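Local coordinates for attaching and effacing protein, pathogenesis factor (Escherichia coli, PDB 4E9L) that probably acts as an adhesin of the intimin/invasin family, this chain being a run of its bacterial immunoglobulin-like domains, at residues 111-116 against 176-181; 126-131 against 152-157. All coordinates share one frame; numbering follows the deposited sequence.

Contact 1 of 2, residues 111-116 against 176-181; sequences AIWTAK and QDAAAN
Trp113, on strand 108-114, reaches the backbone carbonyl of Ala178, which lies just past the short strand 176-177, in the stretch leading to strand 183-187; the two strands belong to different sheets, so a side chain and not strand pairing makes the join. The indole is the bridging group. Its CG stands anti to the backbone N (chi1 167°), which carries the ring out from the strand and brings its nitrogen side to the loop that follows strand 176-177. There Trp113 NE1 donates a hydrogen bond to Ala178 O at 3.0 Å. The bond is bent, with 136° at the hydrogen, and the donor sits above the carbonyl plane, 48° out of it, so no lone pair is addressed squarely. Beside this polar link Ala178 CB packs on the benzo half of the indole, 3.5 Å from Trp113 CZ2. On one face of the same ring, offset toward its rim, Ala115 CB lies 3.8 Å above the Trp113 plane. Other walls come from further off in the domain: Trp146 meets Trp113 edge-to-face, and Leu89 and Pro171 also touch it. Both touching residues are buried. The chemistry therefore implies that the sole polar atom of a buried indole is satisfied by a main-chain carbonyl, while the methyl beside that carbonyl packs against its hydrocarbon part.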
loop_
_atom_site.group_PDB
_atom_site.type_symbol
_atom_site.label_atom_id
_atom_site.label_comp_id
_atom_site.label_asym_id
_atom_site.label_seq_id
_atom_site.Cartn_x
_atom_site.Cartn_y
_atom_site.Cartn_z
ATOM N N ALA A 111 25.873 -3.160 29.841
ATOM C CA ALA A 111 25.023 -3.551 30.968
ATOM C C ALA A 111 25.747 -3.112 32.229
ATOM O O ALA A 111 26.922 -3.425 32.397
ATOM C CB ALA A 111 24.811 -5.061 30.987
ATOM N N ILE A 112 25.050 -2.388 33.106
ATOM C CA ILE A 112 25.584 -1.899 34.367
ATOM C C ILE A 112 24.692 -2.427 35.488
ATOM O O ILE A 112 23.553 -1.985 35.651
ATOM C CB ILE A 112 25.749 -0.353 34.461
ATOM C CG1 ILE A 112 26.414 0.253 33.183
ATOM C CG2 ILE A 112 26.545 0.006 35.734
ATOM C CD1 ILE A 112 25.388 0.947 32.227
ATOM N N TRP A 113 25.218 -3.377 36.237
ATOM C CA TRP A 113 24.510 -4.008 37.334
ATOM C C TRP A 113 25.029 -3.430 38.650
ATOM O O TRP A 113 26.240 -3.442 38.920
ATOM C CB TRP A 113 24.741 -5.523 37.243
ATOM C CG TRP A 113 24.365 -6.352 38.434
ATOM C CD1 TRP A 113 23.314 -6.165 39.296
ATOM C CD2 TRP A 113 24.978 -7.587 38.811
ATOM N NE1 TRP A 113 23.269 -7.191 40.215
ATOM C CE2 TRP A 113 24.279 -8.080 39.937
ATOM C CE3 TRP A 113 26.017 -8.363 38.263
ATOM C CZ2 TRP A 113 24.657 -9.258 40.590
ATOM C CZ3 TRP A 113 26.356 -9.555 38.884
ATOM C CH2 TRP A 113 25.653 -10.011 40.013
ATOM N N THR A 114 24.112 -2.923 39.455
ATOM C CA THR A 114 24.396 -2.338 40.761
ATOM C C THR A 114 23.982 -3.390 41.776
ATOM O O THR A 114 22.803 -3.705 41.882
ATOM C CB THR A 114 23.667 -1.000 40.926
ATOM O OG1 THR A 114 24.053 -0.143 39.861
ATOM C CG2 THR A 114 23.982 -0.326 42.263
ATOM N N ALA A 115 24.966 -3.987 42.451
ATOM C CA ALA A 115 24.770 -5.085 43.394
ATOM C C ALA A 115 24.871 -4.569 44.816
ATOM O O ALA A 115 25.889 -3.981 45.206
ATOM C CB ALA A 115 25.818 -6.156 43.143
ATOM N N LYS A 116 23.810 -4.786 45.596
ATOM C CA LYS A 116 23.746 -4.305 46.982
ATOM C C LYS A 116 23.194 -5.367 47.907
ATOM O O LYS A 116 22.467 -6.258 47.470
ATOM C CB LYS A 116 22.820 -3.072 47.078
ATOM C CG LYS A 116 23.276 -1.829 46.318
ATOM C CD LYS A 116 22.330 -0.643 46.609
ATOM C CE LYS A 116 22.458 0.478 45.602
ATOM N NZ LYS A 116 21.652 1.671 46.022
ATOM N N GLN A 176 19.669 -17.709 39.913
ATOM C CA GLN A 176 18.659 -16.841 40.565
ATOM C C GLN A 176 18.790 -15.381 40.117
ATOM O O GLN A 176 19.911 -14.888 40.000
ATOM C CB GLN A 176 18.804 -16.908 42.103
ATOM C CG GLN A 176 18.752 -18.322 42.708
ATOM C CD GLN A 176 17.422 -19.005 42.491
ATOM O OE1 GLN A 176 16.347 -18.463 42.789
ATOM N NE2 GLN A 176 17.469 -20.204 41.941
ATOM N N ASP A 177 17.656 -14.672 39.920
ATOM C CA ASP A 177 17.670 -13.243 39.582
ATOM C C ASP A 177 18.496 -12.480 40.623
ATOM O O ASP A 177 18.359 -12.712 41.832
ATOM C CB ASP A 177 16.250 -12.658 39.540
ATOM C CG ASP A 177 15.344 -13.187 38.450
ATOM O OD1 ASP A 177 15.865 -13.761 37.459
ATOM O OD2 ASP A 177 14.132 -12.922 38.522
ATOM N N ALA A 178 19.394 -11.619 40.133
ATOM C CA ALA A 178 20.278 -10.846 40.981
ATOM C C ALA A 178 20.010 -9.323 40.940
ATOM O O ALA A 178 20.834 -8.531 41.408
ATOM C CB ALA A 178 21.732 -11.182 40.667
ATOM N N ALA A 179 18.817 -8.934 40.430
ATOM C CA ALA A 179 18.329 -7.556 40.415
ATOM C C ALA A 179 16.815 -7.608 40.576
ATOM O O ALA A 179 16.214 -8.641 40.285
ATOM C CB ALA A 179 18.704 -6.852 39.111
ATOM N N ALA A 180 16.200 -6.510 41.042
ATOM C CA ALA A 180 14.751 -6.448 41.296
ATOM C C ALA A 180 13.962 -6.629 40.014
ATOM O O ALA A 180 12.959 -7.330 40.016
ATOM C CB ALA A 180 14.386 -5.121 41.961
ATOM N N ASN A 181 14.418 -6.018 38.920
ATOM C CA ASN A 181 13.761 -6.143 37.612
ATOM C C ASN A 181 14.808 -6.219 36.513
ATOM O O ASN A 181 15.915 -5.735 36.709
ATOM C CB ASN A 181 12.810 -4.964 37.375
ATOM C CG ASN A 181 11.564 -5.075 38.211
ATOM O OD1 ASN A 181 10.828 -6.065 38.154
ATOM N ND2 ASN A 181 11.357 -4.116 39.076
#

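Contact 2 of 2, residues 126-131 against 152-157; sequences LNPDAP and GTWTAQ
In an immunoglobulin-like sandwich, the irregular segment 126-131, which lies between strands 108-114 and 132-134 in the chain, packs its apolar side chains against the inward-pointing residues of strand 153-159. Trp154 and Ala156, two apart on the strand, both direct their CB toward the loop, and Leu126, Pro128 and Pro131 answer from the other side. Trp154 carries most of the contact. Its CG lies anti to the carbonyl carbon and beside the backbone N (chi1 -65°), which swings the indole toward 126-131 and presents its benzo end to the loop. At that end Leu126 CB comes to 3.8 Å from Trp154 CZ2, and the backbone of the same leucine closes in as well, with Leu126 O 3.4 Å from Trp154 CH2. Pro128 comes in at a slant, its CD 3.8 Å from Trp154 CZ3 and its CG 4.1 Å from Trp154 CE3. Further along, Pro131 CG and Ala156 CB touch more loosely, at 4.1 Å. The side-chain contacts are apolar, and the indole nitrogen has its partner elsewhere, Trp154 NE1 bonding to Val123 O. Asp129, just after Pro128, uses its carboxylate oxygens on the backbone N atoms of Asn174 and Gly175, anchoring the loop to the turn after strand 165-173. Alternating inward residues of a strand, here the buried Trp154 and Ala156, overlaid by a connecting segment whose own residues stay partly exposed, are a feature of the margin of a beta-sandwich core, in this case that of an invasin domain 3 repeat.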
loop_
_atom_site.group_PDB
_atom_site.type_symbol
_atom_site.label_atom_id
_atom_site.label_comp_id
_atom_site.label_asym_id
_atom_site.label_seq_id
_atom_site.Cartn_x
_atom_site.Cartn_y
_atom_site.Cartn_z
ATOM N N LEU A 126 31.841 -11.198 44.088
ATOM C CA LEU A 126 30.920 -12.281 43.735
ATOM C C LEU A 126 31.468 -13.032 42.501
ATOM O O LEU A 126 32.367 -12.539 41.809
ATOM C CB LEU A 126 29.546 -11.680 43.325
ATOM C CG LEU A 126 28.701 -10.968 44.370
ATOM C CD1 LEU A 126 27.530 -10.315 43.707
ATOM C CD2 LEU A 126 28.199 -11.921 45.455
ATOM N N ASN A 127 30.870 -14.189 42.193
ATOM C CA ASN A 127 31.175 -14.961 40.989
ATOM C C ASN A 127 29.855 -15.049 40.194
ATOM O O ASN A 127 29.109 -16.024 40.319
ATOM C CB ASN A 127 31.736 -16.344 41.316
ATOM C CG ASN A 127 32.047 -17.136 40.073
ATOM O OD1 ASN A 127 32.501 -16.591 39.058
ATOM N ND2 ASN A 127 31.706 -18.406 40.097
ATOM N N PRO A 128 29.495 -13.990 39.447
ATOM C CA PRO A 128 28.204 -14.019 38.749
ATOM C C PRO A 128 28.166 -14.948 37.534
ATOM O O PRO A 128 29.189 -15.206 36.884
ATOM C CB PRO A 128 27.988 -12.558 38.356
ATOM C CG PRO A 128 29.354 -12.004 38.189
ATOM C CD PRO A 128 30.222 -12.727 39.195
ATOM N N ASP A 129 26.949 -15.393 37.186
ATOM C CA ASP A 129 26.715 -16.176 35.990
ATOM C C ASP A 129 26.872 -15.230 34.820
ATOM O O ASP A 129 26.937 -14.027 35.014
ATOM C CB ASP A 129 25.262 -16.689 35.954
ATOM C CG ASP A 129 24.740 -17.382 37.196
ATOM O OD1 ASP A 129 25.545 -17.616 38.137
ATOM O OD2 ASP A 129 23.546 -17.744 37.209
ATOM N N ALA A 130 26.849 -15.754 33.610
ATOM C CA ALA A 130 26.828 -14.931 32.406
ATOM C C ALA A 130 25.510 -14.124 32.411
ATOM O O ALA A 130 24.511 -14.629 32.933
ATOM C CB ALA A 130 26.858 -15.834 31.172
ATOM N N PRO A 131 25.473 -12.892 31.849
ATOM C CA PRO A 131 24.200 -12.138 31.788
ATOM C C PRO A 131 23.107 -12.929 31.071
ATOM O O PRO A 131 23.389 -13.647 30.109
ATOM C CB PRO A 131 24.573 -10.890 30.977
ATOM C CG PRO A 131 26.054 -10.716 31.210
ATOM C CD PRO A 131 26.572 -12.133 31.213
ATOM N N GLY A 152 30.494 -1.805 43.789
ATOM C CA GLY A 152 29.140 -2.359 43.768
ATOM C C GLY A 152 28.597 -2.386 42.353
ATOM O O GLY A 152 27.559 -3.005 42.102
ATOM N N THR A 153 29.279 -1.709 41.413
ATOM C CA THR A 153 28.865 -1.777 40.013
ATOM C C THR A 153 29.696 -2.841 39.312
ATOM O O THR A 153 30.886 -3.015 39.593
ATOM C CB THR A 153 28.836 -0.422 39.271
ATOM O OG1 THR A 153 30.163 0.037 39.038
ATOM C CG2 THR A 153 27.993 0.645 39.984
ATOM N N TRP A 154 29.029 -3.555 38.421
ATOM C CA TRP A 154 29.530 -4.637 37.604
ATOM C C TRP A 154 29.147 -4.296 36.169
ATOM O O TRP A 154 27.991 -3.933 35.909
ATOM C CB TRP A 154 28.864 -5.936 38.043
ATOM C CG TRP A 154 29.233 -6.341 39.438
ATOM C CD1 TRP A 154 28.768 -5.808 40.608
ATOM C CD2 TRP A 154 30.134 -7.388 39.800
ATOM N NE1 TRP A 154 29.337 -6.457 41.679
ATOM C CE2 TRP A 154 30.149 -7.460 41.209
ATOM C CE3 TRP A 154 30.886 -8.320 39.061
ATOM C CZ2 TRP A 154 30.926 -8.393 41.901
ATOM C CZ3 TRP A 154 31.648 -9.251 39.748
ATOM C CH2 TRP A 154 31.656 -9.288 41.151
ATOM N N THR A 155 30.104 -4.345 35.245
ATOM C CA THR A 155 29.786 -3.955 33.861
ATOM C C THR A 155 30.052 -5.086 32.867
ATOM O O THR A 155 31.025 -5.816 33.034
ATOM C CB THR A 155 30.596 -2.684 33.463
ATOM O OG1 THR A 155 31.964 -2.931 33.707
ATOM C CG2 THR A 155 30.193 -1.436 34.248
ATOM N N ALA A 156 29.187 -5.242 31.846
ATOM C CA ALA A 156 29.380 -6.226 30.771
ATOM C C ALA A 156 29.029 -5.584 29.447
ATOM O O ALA A 156 28.144 -4.734 29.397
ATOM C CB ALA A 156 28.541 -7.474 30.996
ATOM N N GLN A 157 29.730 -5.971 28.378
ATOM C CA GLN A 157 29.453 -5.420 27.058
ATOM C C GLN A 157 28.676 -6.438 26.260
ATOM O O GLN A 157 29.067 -7.615 26.215
ATOM C CB GLN A 157 30.768 -5.051 26.323
ATOM C CG GLN A 157 31.619 -3.978 27.020
ATOM C CD GLN A 157 30.926 -2.639 27.220
ATOM O OE1 GLN A 157 30.034 -2.234 26.464
ATOM N NE2 GLN A 157 31.361 -1.902 28.235
#

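How the contacts relate
From the N-terminal side, strand 108-114 comes first, then segment 126-131, then strand 153-159, and finally 176-181. Contact 2 closes a loop of 20 intervening residues, and contact 1 closes a wider one of 59 that encloses it, so the two are nested and not crossed. Their centres lie 9 Å apart, and strands 108-114 and 153-159 are antiparallel neighbours in one sheet, with probable backbone bonds of 2.8 Å from Ala115 N to Gly152 O and from Ala111 N to Ala156 O. Trp113 CZ3 also packs 3.5 Å from Pro128 CB. Contact 1 ties that sheet to its partner, while contact 2 brings the connecting loop over it.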